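Local coordinates for putative phosphinothricin n-acetyltransferase (Acinetobacter baylyi, PDB 2JLM), which probably transfers the acetyl group of acetyl-CoA to the amino group of L-methionine sulfone and L-methionine sulfoximine, at residues D[13-18]-D[71-76]; D[51-56]-D[61-66]; D[96-101]-D[109-114]. All coordinates share one frame; numbering follows the deposited sequence.

Contact 1 (D[13-18]-D[71-76])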
ATOM      1  N   VAL D  13      17.454   5.966   3.727  1.00 30.74           N
ATOM      2  CA  VAL D  13      16.995   4.796   3.008  1.00 36.66           C
ATOM      3  C   VAL D  13      15.829   4.137   3.753  1.00 36.48           C
ATOM      4  O   VAL D  13      15.681   4.300   4.958  1.00 38.39           O
ATOM      5  CB  VAL D  13      18.125   3.770   2.868  1.00 38.77           C
ATOM      6  CG1 VAL D  13      18.528   3.261   4.235  1.00 38.35           C
ATOM      7  CG2 VAL D  13      17.679   2.616   1.999  1.00 57.44           C
ATOM      8  N   GLU D  14      15.001   3.401   3.026  1.00 38.58           N
ATOM      9  CA  GLU D  14      13.984   2.558   3.632  1.00 17.68           C
ATOM     10  C   GLU D  14      14.592   1.201   3.924  1.00 38.02           C
ATOM     11  O   GLU D  14      14.890   0.445   3.003  1.00 49.25           O
ATOM     12  CB  GLU D  14      12.794   2.398   2.682  1.00 23.42           C
ATOM     13  CG  GLU D  14      12.126   3.720   2.317  1.00 32.31           C
ATOM     14  CD  GLU D  14      11.696   4.495   3.555  1.00 59.87           C
ATOM     15  OE1 GLU D  14      10.861   3.979   4.327  1.00 44.60           O
ATOM     16  OE2 GLU D  14      12.197   5.618   3.762  1.00 50.80           O
ATOM     17  N   CYS D  15      14.786   0.887   5.201  1.00 30.65           N
ATOM     18  CA  CYS D  15      15.390  -0.391   5.553  1.00 37.93           C
ATOM     19  C   CYS D  15      14.519  -1.590   5.184  1.00 40.26           C
ATOM     20  O   CYS D  15      13.296  -1.561   5.336  1.00 34.76           O
ATOM     21  CB  CYS D  15      15.763  -0.428   7.029  1.00 31.48           C
ATOM     22  SG  CYS D  15      17.036   0.757   7.419  1.00 38.57           S
ATOM     23  N   THR D  16      15.174  -2.633   4.679  1.00 46.11           N
ATOM     24  CA  THR D  16      14.518  -3.880   4.313  1.00 44.22           C
ATOM     25  C   THR D  16      15.217  -5.017   5.043  1.00 47.12           C
ATOM     26  O   THR D  16      16.383  -4.885   5.431  1.00 45.19           O
ATOM     27  CB  THR D  16      14.601  -4.146   2.791  1.00 46.59           C
ATOM     28  OG1 THR D  16      15.862  -4.745   2.470  1.00 48.29           O
ATOM     29  CG2 THR D  16      14.437  -2.852   2.000  1.00 49.64           C
ATOM     30  N   GLU D  17      14.511  -6.129   5.232  1.00 58.21           N
ATOM     31  CA  GLU D  17      15.082  -7.281   5.927  1.00 51.82           C
ATOM     32  C   GLU D  17      16.257  -7.866   5.141  1.00 79.40           C
ATOM     33  O   GLU D  17      17.279  -8.260   5.715  1.00 42.20           O
ATOM     34  CB  GLU D  17      14.016  -8.349   6.172  1.00 52.41           C
ATOM     35  CG  GLU D  17      14.502  -9.492   7.042  1.00 66.75           C
ATOM     36  CD  GLU D  17      13.483 -10.604   7.190  1.00 58.37           C
ATOM     37  OE1 GLU D  17      13.812 -11.618   7.842  1.00 61.78           O
ATOM     38  OE2 GLU D  17      12.358 -10.467   6.661  1.00 62.55           O
ATOM     39  N   ASP D  18      16.109  -7.910   3.821  1.00 64.61           N
ATOM     40  CA  ASP D  18      17.170  -8.421   2.964  1.00 74.46           C
ATOM     41  C   ASP D  18      18.461  -7.608   3.110  1.00 66.48           C
ATOM     42  O   ASP D  18      19.531  -8.167   3.340  1.00 62.97           O
ATOM     43  CB  ASP D  18      16.715  -8.467   1.500  1.00 73.15           C
ATOM     44  CG  ASP D  18      16.371  -7.094   0.947  1.00 52.01           C
ATOM     45  N   GLY D  71      27.805   2.997   2.066  1.00 58.61           N
ATOM     46  CA  GLY D  71      26.709   2.045   2.157  1.00 57.21           C
ATOM     47  C   GLY D  71      26.488   1.435   3.536  1.00 39.05           C
ATOM     48  O   GLY D  71      25.590   0.614   3.729  1.00 48.78           O
ATOM     49  N   GLN D  72      27.310   1.838   4.496  1.00 38.22           N
ATOM     50  CA  GLN D  72      27.178   1.370   5.870  1.00 43.97           C
ATOM     51  C   GLN D  72      25.955   1.984   6.574  1.00 39.34           C
ATOM     52  O   GLN D  72      25.734   3.202   6.524  1.00 37.62           O
ATOM     53  CB  GLN D  72      28.455   1.694   6.649  1.00 52.76           C
ATOM     54  CG  GLN D  72      28.532   1.047   8.021  1.00 62.56           C
ATOM     55  CD  GLN D  72      29.809   1.398   8.759  1.00 91.25           C
ATOM     56  OE1 GLN D  72      29.975   1.060   9.933  1.00 78.02           O
ATOM     57  NE2 GLN D  72      30.722   2.083   8.072  1.00 77.58           N
ATOM     58  N   LEU D  73      25.165   1.140   7.234  1.00 40.70           N
ATOM     59  CA  LEU D  73      24.022   1.616   8.006  1.00 33.48           C
ATOM     60  C   LEU D  73      24.496   2.382   9.238  1.00 35.32           C
ATOM     61  O   LEU D  73      25.052   1.793  10.165  1.00 31.69           O
ATOM     62  CB  LEU D  73      23.113   0.452   8.409  1.00 23.44           C
ATOM     63  CG  LEU D  73      21.761   0.838   9.019  1.00 39.62           C
ATOM     64  CD1 LEU D  73      20.859   1.536   8.002  1.00 26.00           C
ATOM     65  CD2 LEU D  73      21.082  -0.387   9.581  1.00 28.89           C
ATOM     66  N   LEU D  74      24.286   3.697   9.230  1.00 26.11           N
ATOM     67  CA  LEU D  74      24.729   4.566  10.323  1.00 37.34           C
ATOM     68  C   LEU D  74      23.787   4.502  11.518  1.00 45.46           C
ATOM     69  O   LEU D  74      24.168   4.826  12.640  1.00 31.42           O
ATOM     70  CB  LEU D  74      24.853   6.017   9.853  1.00 26.92           C
ATOM     71  CG  LEU D  74      25.876   6.258   8.743  1.00 41.61           C
ATOM     72  CD1 LEU D  74      26.252   7.731   8.681  1.00 23.82           C
ATOM     73  CD2 LEU D  74      27.119   5.407   8.969  1.00 41.68           C
ATOM     74  N   GLY D  75      22.555   4.079  11.271  1.00 40.44           N
ATOM     75  CA  GLY D  75      21.550   4.045  12.310  1.00 33.48           C
ATOM     76  C   GLY D  75      20.187   4.059  11.668  1.00 26.22           C
ATOM     77  O   GLY D  75      20.068   4.289  10.462  1.00 25.69           O
ATOM     78  N   PHE D  76      19.160   3.804  12.469  1.00 20.24           N
ATOM     79  CA  PHE D  76      17.795   3.725  11.961  1.00 32.71           C
ATOM     80  C   PHE D  76      16.766   4.225  12.975  1.00 30.11           C
ATOM     81  O   PHE D  76      17.044   4.341  14.169  1.00 29.65           O
ATOM     82  CB  PHE D  76      17.469   2.293  11.521  1.00 22.97           C
ATOM     83  CG  PHE D  76      17.392   1.313  12.653  1.00 32.63           C
ATOM     84  CD1 PHE D  76      16.168   0.951  13.191  1.00 43.75           C
ATOM     85  CD2 PHE D  76      18.545   0.756  13.187  1.00 40.35           C
ATOM     86  CE1 PHE D  76      16.094   0.046  14.244  1.00 31.01           C
ATOM     87  CE2 PHE D  76      18.477  -0.146  14.237  1.00 43.15           C
ATOM     88  CZ  PHE D  76      17.250  -0.499  14.766  1.00 37.65           C
TER
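The sulfur of C15 reaches across to one methyl of L73, with SG 3.9 Å from CD1. It also brushes the root of the F76 side chain at a looser 4.4 Å from SG to CB. C15 puts SG beside its own backbone N and opposite its carbonyl carbon (chi1 -65°), which sends the sulfur out toward the other segment. L73 answers by rotation: its CB does not aim at C15, but with CG swung away from the backbone N (chi1 -170°) and the second torsion at 66°, the CD1 branch comes round to the sulfur. F76 behaves the other way. Its CB heads toward C15, and the phenyl ring then turns off, so a methylene and not an aromatic surface meets SG.

The two backbones do not pair here. The closest CA atoms, those of C15 and F76, are 8.0 Å apart, because strand 63-68 runs between strands 7-14 and 73-81 and C15 bonds through its backbone to I63. Helix 17-34 covers this side, with H20 on C15, I24 on L73 and L28 on F76. At the start of that helix, T16 is the N-cap, its OG1 bonded to Q19 N.

With no hydrogen bond or charge pair across it, this small buried contact is purely apolar, and the thiol takes part in it only as an apolar surface against L73 and F76.

Contact 2 (D[51-56]-D[61-66])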
ATOM      1  N   ALA D  51      11.202 -11.958  12.882  1.00 60.49           N
ATOM      2  CA  ALA D  51       9.835 -11.680  13.310  1.00 76.58           C
ATOM      3  C   ALA D  51       9.658 -10.175  13.420  1.00 63.83           C
ATOM      4  O   ALA D  51       8.664  -9.617  12.954  1.00 52.49           O
ATOM      5  CB  ALA D  51       9.544 -12.350  14.644  1.00 40.41           C
ATOM      6  N   TRP D  52      10.640  -9.530  14.046  1.00 58.59           N
ATOM      7  CA  TRP D  52      10.692  -8.076  14.131  1.00 50.28           C
ATOM      8  C   TRP D  52      10.391  -7.461  12.769  1.00 59.60           C
ATOM      9  O   TRP D  52       9.525  -6.597  12.655  1.00 31.96           O
ATOM     10  CB  TRP D  52      12.072  -7.639  14.624  1.00 61.14           C
ATOM     11  CG  TRP D  52      12.212  -6.183  14.986  1.00 57.81           C
ATOM     12  CD1 TRP D  52      11.875  -5.594  16.172  1.00 58.69           C
ATOM     13  CD2 TRP D  52      12.771  -5.145  14.170  1.00 48.58           C
ATOM     14  NE1 TRP D  52      12.174  -4.253  16.138  1.00 60.08           N
ATOM     15  CE2 TRP D  52      12.727  -3.953  14.922  1.00 33.64           C
ATOM     16  CE3 TRP D  52      13.300  -5.108  12.876  1.00 47.90           C
ATOM     17  CZ2 TRP D  52      13.189  -2.742  14.423  1.00 38.42           C
ATOM     18  CZ3 TRP D  52      13.759  -3.899  12.382  1.00 39.60           C
ATOM     19  CH2 TRP D  52      13.701  -2.735  13.152  1.00 38.93           C
ATOM     20  N   PHE D  53      11.088  -7.910  11.729  1.00 45.64           N
ATOM     21  CA  PHE D  53      10.837  -7.355  10.405  1.00 38.71           C
ATOM     22  C   PHE D  53       9.413  -7.641   9.955  1.00 55.51           C
ATOM     23  O   PHE D  53       8.762  -6.790   9.342  1.00 45.50           O
ATOM     24  CB  PHE D  53      11.857  -7.857   9.386  1.00 44.32           C
ATOM     25  CG  PHE D  53      13.139  -7.082   9.397  1.00 53.93           C
ATOM     26  CD1 PHE D  53      14.230  -7.531  10.125  1.00 54.81           C
ATOM     27  CD2 PHE D  53      13.247  -5.891   8.704  1.00 47.51           C
ATOM     28  CE1 PHE D  53      15.410  -6.814  10.147  1.00 55.95           C
ATOM     29  CE2 PHE D  53      14.427  -5.166   8.721  1.00 54.15           C
ATOM     30  CZ  PHE D  53      15.509  -5.629   9.443  1.00 52.16           C
ATOM     31  N   ALA D  54       8.923  -8.829  10.294  1.00 32.93           N
ATOM     32  CA  ALA D  54       7.589  -9.253   9.887  1.00 63.76           C
ATOM     33  C   ALA D  54       6.522  -8.333  10.469  1.00 27.12           C
ATOM     34  O   ALA D  54       5.645  -7.841   9.750  1.00 42.54           O
ATOM     35  CB  ALA D  54       7.338 -10.698  10.302  1.00 49.29           C
ATOM     36  N   THR D  55       6.606  -8.103  11.774  1.00 43.37           N
ATOM     37  CA  THR D  55       5.682  -7.208  12.465  1.00 33.56           C
ATOM     38  C   THR D  55       5.597  -5.850  11.776  1.00 42.72           C
ATOM     39  O   THR D  55       4.506  -5.317  11.543  1.00 45.07           O
ATOM     40  CB  THR D  55       6.088  -7.027  13.943  1.00 45.53           C
ATOM     41  OG1 THR D  55       5.960  -8.282  14.627  1.00 38.02           O
ATOM     42  CG2 THR D  55       5.207  -5.977  14.636  1.00 24.32           C
ATOM     43  N   LYS D  56       6.749  -5.293  11.426  1.00 49.77           N
ATOM     44  CA  LYS D  56       6.762  -3.953  10.852  1.00 46.78           C
ATOM     45  C   LYS D  56       6.186  -3.920   9.448  1.00 35.55           C
ATOM     46  O   LYS D  56       5.531  -2.945   9.070  1.00 39.40           O
ATOM     47  CB  LYS D  56       8.159  -3.325  10.945  1.00 38.60           C
ATOM     48  CG  LYS D  56       8.373  -2.655  12.308  1.00 34.80           C
ATOM     49  CD  LYS D  56       9.804  -2.682  12.769  1.00 36.10           C
ATOM     50  CE  LYS D  56       9.882  -2.374  14.258  1.00 30.52           C
ATOM     51  NZ  LYS D  56       8.967  -1.262  14.636  1.00 28.77           N
ATOM     52  N   PHE D  61       4.687  -0.360   9.436  1.00 31.22           N
ATOM     53  CA  PHE D  61       5.548   0.444  10.291  1.00 32.52           C
ATOM     54  C   PHE D  61       6.835   0.786   9.554  1.00 28.32           C
ATOM     55  O   PHE D  61       7.541  -0.110   9.077  1.00 26.06           O
ATOM     56  CB  PHE D  61       5.884  -0.307  11.579  1.00 24.02           C
ATOM     57  CG  PHE D  61       4.705  -0.491  12.501  1.00 16.98           C
ATOM     58  CD1 PHE D  61       3.631   0.387  12.463  1.00 28.93           C
ATOM     59  CD2 PHE D  61       4.688  -1.521  13.416  1.00 17.43           C
ATOM     60  CE1 PHE D  61       2.553   0.225  13.316  1.00 19.39           C
ATOM     61  CE2 PHE D  61       3.615  -1.694  14.275  1.00 24.34           C
ATOM     62  CZ  PHE D  61       2.548  -0.817  14.225  1.00 22.98           C
ATOM     63  N   PRO D  62       7.152   2.081   9.455  1.00 24.97           N
ATOM     64  CA  PRO D  62       8.346   2.469   8.696  1.00 25.08           C
ATOM     65  C   PRO D  62       9.632   2.070   9.414  1.00 30.73           C
ATOM     66  O   PRO D  62       9.666   2.003  10.644  1.00 33.39           O
ATOM     67  CB  PRO D  62       8.231   3.995   8.619  1.00 16.52           C
ATOM     68  CG  PRO D  62       7.397   4.374   9.806  1.00 38.00           C
ATOM     69  CD  PRO D  62       6.473   3.229  10.081  1.00 30.74           C
ATOM     70  N   ILE D  63      10.674   1.779   8.647  1.00 36.93           N
ATOM     71  CA  ILE D  63      12.018   1.673   9.199  1.00 32.00           C
ATOM     72  C   ILE D  63      12.911   2.576   8.357  1.00 44.18           C
ATOM     73  O   ILE D  63      13.234   2.249   7.215  1.00 42.15           O
ATOM     74  CB  ILE D  63      12.554   0.227   9.182  1.00 42.77           C
ATOM     75  CG1 ILE D  63      11.470  -0.770   9.609  1.00 24.87           C
ATOM     76  CG2 ILE D  63      13.767   0.085  10.096  1.00 22.33           C
ATOM     77  CD1 ILE D  63      11.966  -2.214   9.604  1.00 28.21           C
ATOM     78  N   ILE D  64      13.280   3.725   8.912  1.00 28.26           N
ATOM     79  CA  ILE D  64      14.052   4.722   8.181  1.00 24.89           C
ATOM     80  C   ILE D  64      15.521   4.673   8.587  1.00 36.01           C
ATOM     81  O   ILE D  64      15.862   4.835   9.757  1.00 30.02           O
ATOM     82  CB  ILE D  64      13.494   6.139   8.404  1.00 24.49           C
ATOM     83  CG1 ILE D  64      12.019   6.206   7.999  1.00 23.67           C
ATOM     84  CG2 ILE D  64      14.279   7.154   7.605  1.00 26.28           C
ATOM     85  CD1 ILE D  64      11.373   7.594   8.229  1.00 21.92           C
ATOM     86  N   GLY D  65      16.393   4.437   7.614  1.00 38.53           N
ATOM     87  CA  GLY D  65      17.808   4.283   7.898  1.00 26.80           C
ATOM     88  C   GLY D  65      18.649   5.431   7.378  1.00 25.02           C
ATOM     89  O   GLY D  65      18.209   6.213   6.532  1.00 26.23           O
ATOM     90  N   ALA D  66      19.863   5.545   7.902  1.00 19.30           N
ATOM     91  CA  ALA D  66      20.814   6.541   7.420  1.00 28.49           C
ATOM     92  C   ALA D  66      22.066   5.804   6.968  1.00 51.27           C
ATOM     93  O   ALA D  66      22.605   4.971   7.705  1.00 30.55           O
ATOM     94  CB  ALA D  66      21.139   7.555   8.508  1.00 19.51           C
TER
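K56 and I63 meet in a helix-to-strand contact where the chain leaves helix 46-58 and soon enters strand 63-68; it is apolar inside and pinned by one backbone bond at its outer end. That bond runs from F61 N to K56 O at 2.7 Å. It is somewhat bent at the hydrogen (144°), and the donor lies in the carbonyl plane of K56. Next to it the K56 chain crosses F61 at roughly a right angle, bringing K56 CG within 3.5 Å of F61 CB and to the edge of the phenyl ring.

Deeper in, the CD1 methyl of I63 carries most of the contact. With its chain extended beyond CG1 (chi2 -180°), I63 brings CD1 up against three helix side chains: W52 CZ3 is 3.7 Å from I63 CD1, F53 CE2 is 3.9 Å from it, and K56 CD is also 3.9 Å from it. W52 lies between the other two: its CE3 sits over the centre of the F53 ring, while K56 CE lies over one face of the indole, toward its rim. The lysine therefore works along its length as hydrocarbon, and its NZ bonds S78 OG on strand 73-81, a hydroxyl that also bonds P62 O.

F53 continues onto A21 and I24 of helix 17-34, so two helices share this side of the sheet. F61 is more peripheral: its ring meets W79, and a bound diethylene glycol lies near it. Helices 17-34 and 46-58 set between the first two strands and packed on one sheet face are characteristic of the GNAT fold, where this helical region commonly borders the acceptor-substrate site.

Contact 3 (D[96-101]-D[109-114])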
ATOM      1  N   VAL D  96      14.961   5.104  18.066  1.00 32.04           N
ATOM      2  CA  VAL D  96      16.034   5.480  17.169  1.00 33.02           C
ATOM      3  C   VAL D  96      17.354   4.979  17.745  1.00 26.78           C
ATOM      4  O   VAL D  96      17.664   5.218  18.911  1.00 38.65           O
ATOM      5  CB  VAL D  96      16.049   7.001  16.926  1.00 24.32           C
ATOM      6  CG1 VAL D  96      16.003   7.761  18.244  1.00 37.14           C
ATOM      7  CG2 VAL D  96      17.272   7.410  16.091  1.00 27.52           C
ATOM      8  N   TYR D  97      18.108   4.241  16.940  1.00 42.42           N
ATOM      9  CA  TYR D  97      19.392   3.697  17.377  1.00 40.29           C
ATOM     10  C   TYR D  97      20.504   4.144  16.452  1.00 36.91           C
ATOM     11  O   TYR D  97      20.388   4.041  15.233  1.00 42.11           O
ATOM     12  CB  TYR D  97      19.344   2.174  17.418  1.00 29.06           C
ATOM     13  CG  TYR D  97      18.255   1.631  18.304  1.00 45.71           C
ATOM     14  CD1 TYR D  97      17.011   1.320  17.782  1.00 42.11           C
ATOM     15  CD2 TYR D  97      18.468   1.428  19.670  1.00 21.78           C
ATOM     16  CE1 TYR D  97      16.001   0.822  18.581  1.00 31.92           C
ATOM     17  CE2 TYR D  97      17.453   0.927  20.483  1.00 38.40           C
ATOM     18  CZ  TYR D  97      16.219   0.628  19.925  1.00 25.98           C
ATOM     19  OH  TYR D  97      15.196   0.125  20.698  1.00 49.90           O
ATOM     20  N   ILE D  98      21.581   4.653  17.034  1.00 28.11           N
ATOM     21  CA  ILE D  98      22.716   5.094  16.245  1.00 31.21           C
ATOM     22  C   ILE D  98      23.868   4.145  16.440  1.00 33.01           C
ATOM     23  O   ILE D  98      24.133   3.708  17.562  1.00 33.52           O
ATOM     24  CB  ILE D  98      23.174   6.509  16.617  1.00 33.80           C
ATOM     25  CG1 ILE D  98      22.031   7.496  16.401  1.00 26.05           C
ATOM     26  CG2 ILE D  98      24.358   6.909  15.753  1.00 36.48           C
ATOM     27  CD1 ILE D  98      21.236   7.212  15.122  1.00 15.46           C
ATOM     28  N   HIS D  99      24.547   3.823  15.340  1.00 34.26           N
ATOM     29  CA  HIS D  99      25.692   2.921  15.380  1.00 25.32           C
ATOM     30  C   HIS D  99      26.758   3.477  16.325  1.00 19.76           C
ATOM     31  O   HIS D  99      26.934   4.691  16.410  1.00 26.68           O
ATOM     32  CB  HIS D  99      26.262   2.734  13.983  1.00 39.05           C
ATOM     33  CG  HIS D  99      27.468   1.854  13.945  1.00 59.30           C
ATOM     34  ND1 HIS D  99      28.701   2.260  14.406  1.00 48.55           N
ATOM     35  CD2 HIS D  99      27.629   0.583  13.501  1.00 23.18           C
ATOM     36  CE1 HIS D  99      29.571   1.277  14.254  1.00 43.15           C
ATOM     37  NE2 HIS D  99      28.944   0.250  13.704  1.00 49.93           N
ATOM     38  N   LYS D 100      27.464   2.582  17.021  1.00 35.56           N
ATOM     39  CA  LYS D 100      28.411   2.951  18.083  1.00 43.12           C
ATOM     40  C   LYS D 100      29.526   3.906  17.638  1.00 52.22           C
ATOM     41  O   LYS D 100      29.990   4.735  18.421  1.00 49.11           O
ATOM     42  CB  LYS D 100      29.005   1.695  18.731  1.00 44.45           C
ATOM     43  CG  LYS D 100      29.617   0.713  17.740  1.00 65.96           C
ATOM     44  CD  LYS D 100      29.889  -0.643  18.381  1.00 58.92           C
ATOM     45  N   ASP D 101      29.941   3.804  16.381  1.00 38.43           N
ATOM     46  CA  ASP D 101      31.004   4.663  15.868  1.00 45.78           C
ATOM     47  C   ASP D 101      30.500   6.027  15.422  1.00 51.75           C
ATOM     48  O   ASP D 101      31.290   6.950  15.226  1.00 53.47           O
ATOM     49  CB  ASP D 101      31.743   3.981  14.712  1.00 49.93           C
ATOM     50  CG  ASP D 101      32.451   2.708  15.143  1.00 47.65           C
ATOM     51  OD1 ASP D 101      32.960   2.672  16.283  1.00 36.73           O
ATOM     52  OD2 ASP D 101      32.495   1.745  14.346  1.00 47.35           O
ATOM     53  N   LYS D 109      18.924  13.196  15.424  1.00 15.85           N
ATOM     54  CA  LYS D 109      18.036  14.301  15.164  1.00 24.96           C
ATOM     55  C   LYS D 109      17.530  14.232  13.723  1.00 34.04           C
ATOM     56  O   LYS D 109      16.340  14.410  13.474  1.00 24.49           O
ATOM     57  CB  LYS D 109      18.746  15.628  15.479  1.00 12.81           C
ATOM     58  CG  LYS D 109      17.845  16.858  15.407  1.00 30.81           C
ATOM     59  CD  LYS D 109      18.648  18.148  15.529  1.00 37.78           C
ATOM     60  N   HIS D 110      18.432  13.956  12.780  1.00 30.91           N
ATOM     61  CA  HIS D 110      18.061  13.785  11.374  1.00 25.62           C
ATOM     62  C   HIS D 110      17.031  12.673  11.193  1.00 17.82           C
ATOM     63  O   HIS D 110      16.015  12.858  10.532  1.00 23.95           O
ATOM     64  CB  HIS D 110      19.289  13.428  10.524  1.00 24.28           C
ATOM     65  CG  HIS D 110      20.293  14.527  10.419  1.00 31.83           C
ATOM     66  ND1 HIS D 110      19.966  15.786   9.965  1.00 37.82           N
ATOM     67  CD2 HIS D 110      21.617  14.556  10.693  1.00 23.88           C
ATOM     68  CE1 HIS D 110      21.045  16.544   9.973  1.00 30.54           C
ATOM     69  NE2 HIS D 110      22.061  15.822  10.409  1.00 36.66           N
ATOM     70  N   LEU D 111      17.320  11.507  11.757  1.00 13.93           N
ATOM     71  CA  LEU D 111      16.405  10.383  11.659  1.00 33.27           C
ATOM     72  C   LEU D 111      15.067  10.720  12.316  1.00 40.99           C
ATOM     73  O   LEU D 111      14.003  10.464  11.742  1.00 37.88           O
ATOM     74  CB  LEU D 111      17.031   9.127  12.265  1.00 24.78           C
ATOM     75  CG  LEU D 111      18.124   8.520  11.375  1.00 19.93           C
ATOM     76  CD1 LEU D 111      19.043   7.578  12.155  1.00 22.28           C
ATOM     77  CD2 LEU D 111      17.527   7.797  10.147  1.00 17.87           C
ATOM     78  N   MET D 112      15.111  11.322  13.504  1.00 29.57           N
ATOM     79  CA  MET D 112      13.872  11.728  14.163  1.00 42.29           C
ATOM     80  C   MET D 112      13.085  12.713  13.299  1.00 31.06           C
ATOM     81  O   MET D 112      11.872  12.582  13.147  1.00 29.87           O
ATOM     82  CB  MET D 112      14.125  12.305  15.561  1.00 22.24           C
ATOM     83  CG  MET D 112      14.314  11.236  16.637  1.00 33.08           C
ATOM     84  SD  MET D 112      13.009   9.984  16.628  1.00 36.56           S
ATOM     85  CE  MET D 112      11.587  11.034  16.902  1.00 29.00           C
ATOM     86  N   ASN D 113      13.772  13.690  12.716  1.00 23.11           N
ATOM     87  CA  ASN D 113      13.086  14.632  11.844  1.00 31.75           C
ATOM     88  C   ASN D 113      12.383  13.933  10.683  1.00 23.24           C
ATOM     89  O   ASN D 113      11.256  14.272  10.325  1.00 28.39           O
ATOM     90  CB  ASN D 113      14.042  15.706  11.322  1.00 33.55           C
ATOM     91  CG  ASN D 113      14.163  16.889  12.267  1.00 53.15           C
ATOM     92  OD1 ASN D 113      13.206  17.259  12.952  1.00 52.07           O
ATOM     93  ND2 ASN D 113      15.343  17.498  12.300  1.00 41.50           N
ATOM     94  N   GLU D 114      13.054  12.963  10.086  1.00 25.49           N
ATOM     95  CA  GLU D 114      12.475  12.250   8.959  1.00 24.02           C
ATOM     96  C   GLU D 114      11.305  11.365   9.441  1.00 24.61           C
ATOM     97  O   GLU D 114      10.249  11.317   8.808  1.00 27.20           O
ATOM     98  CB  GLU D 114      13.567  11.450   8.234  1.00 23.39           C
ATOM     99  CG  GLU D 114      13.196  10.949   6.834  1.00 61.47           C
ATOM    100  CD  GLU D 114      13.167  12.048   5.767  1.00 49.46           C
ATOM    101  OE1 GLU D 114      13.480  13.223   6.073  1.00 32.04           O
ATOM    102  OE2 GLU D 114      12.826  11.728   4.606  1.00 51.87           O
TER
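No ring enters the touching set of V96 and I98 with L111 and M112; the flat groups lie round it. Beyond the strand end, H99 has D101 CA at its edge, in the ring plane, and its ND1 accepts D101 N at 2.8 Å, nearly straight (166°) but with the donor tilted 21° out of that plane. The H99 ring also meets that of Y102. Y97 starts off away from the helix, and its ring meets F76.

The contact itself is aliphatic. V96 keeps CG1 between its backbone N and carbonyl carbon, and from there that methyl reaches M112, 4.1 Å from CG1 to SD. The bend about the CB-CG bond of M112 sets its sulfur beside V96. The other branch of V96 rests against L111, CG2 to CB at 4.2 Å. Two residues further along the strand, I98 and L111 cross obliquely and meet methyl to methyl, with I98 CD1 3.7 Å from L111 CD1.

I98 O bonds R103 NE in the loop before the helix, and this strand, arginine-bearing loop and helix are consistent with the acetyl-CoA-binding motif of GNAT enzymes. Strand 96-98 and helix 109-114 run nearly antiparallel (152°), their axes 9.1 Å apart, as the first two elements of a beta-alpha-beta unit that strand 126-132 completes. Strand 7-14 also touches the helix, through F12 on L111, and E114 forms a salt bridge with R11 of the second subunit.

How the contacts relate
All three contacts pack against one mixed sheet, from its two faces. Contacts 1 and 2 lie on the side of helices 17-34 and 46-58 and join where V13 O meets G65 N and L74 N meets A66 O; E17 also touches F53. Contact 3 belongs to the other face, where L111 lies against I64 and G65 of strand 63-68. Strand 73-81 links contacts 1 and 3 through the backbone, F76 O to Y97 N. Contact 1 is buried and small, sulfur against methyl; contact 2 is the broadest and reaches the surface, adding a backbone bond and a lysine; contact 3 is partly buried and wholly aliphatic apart from its methionine sulfur.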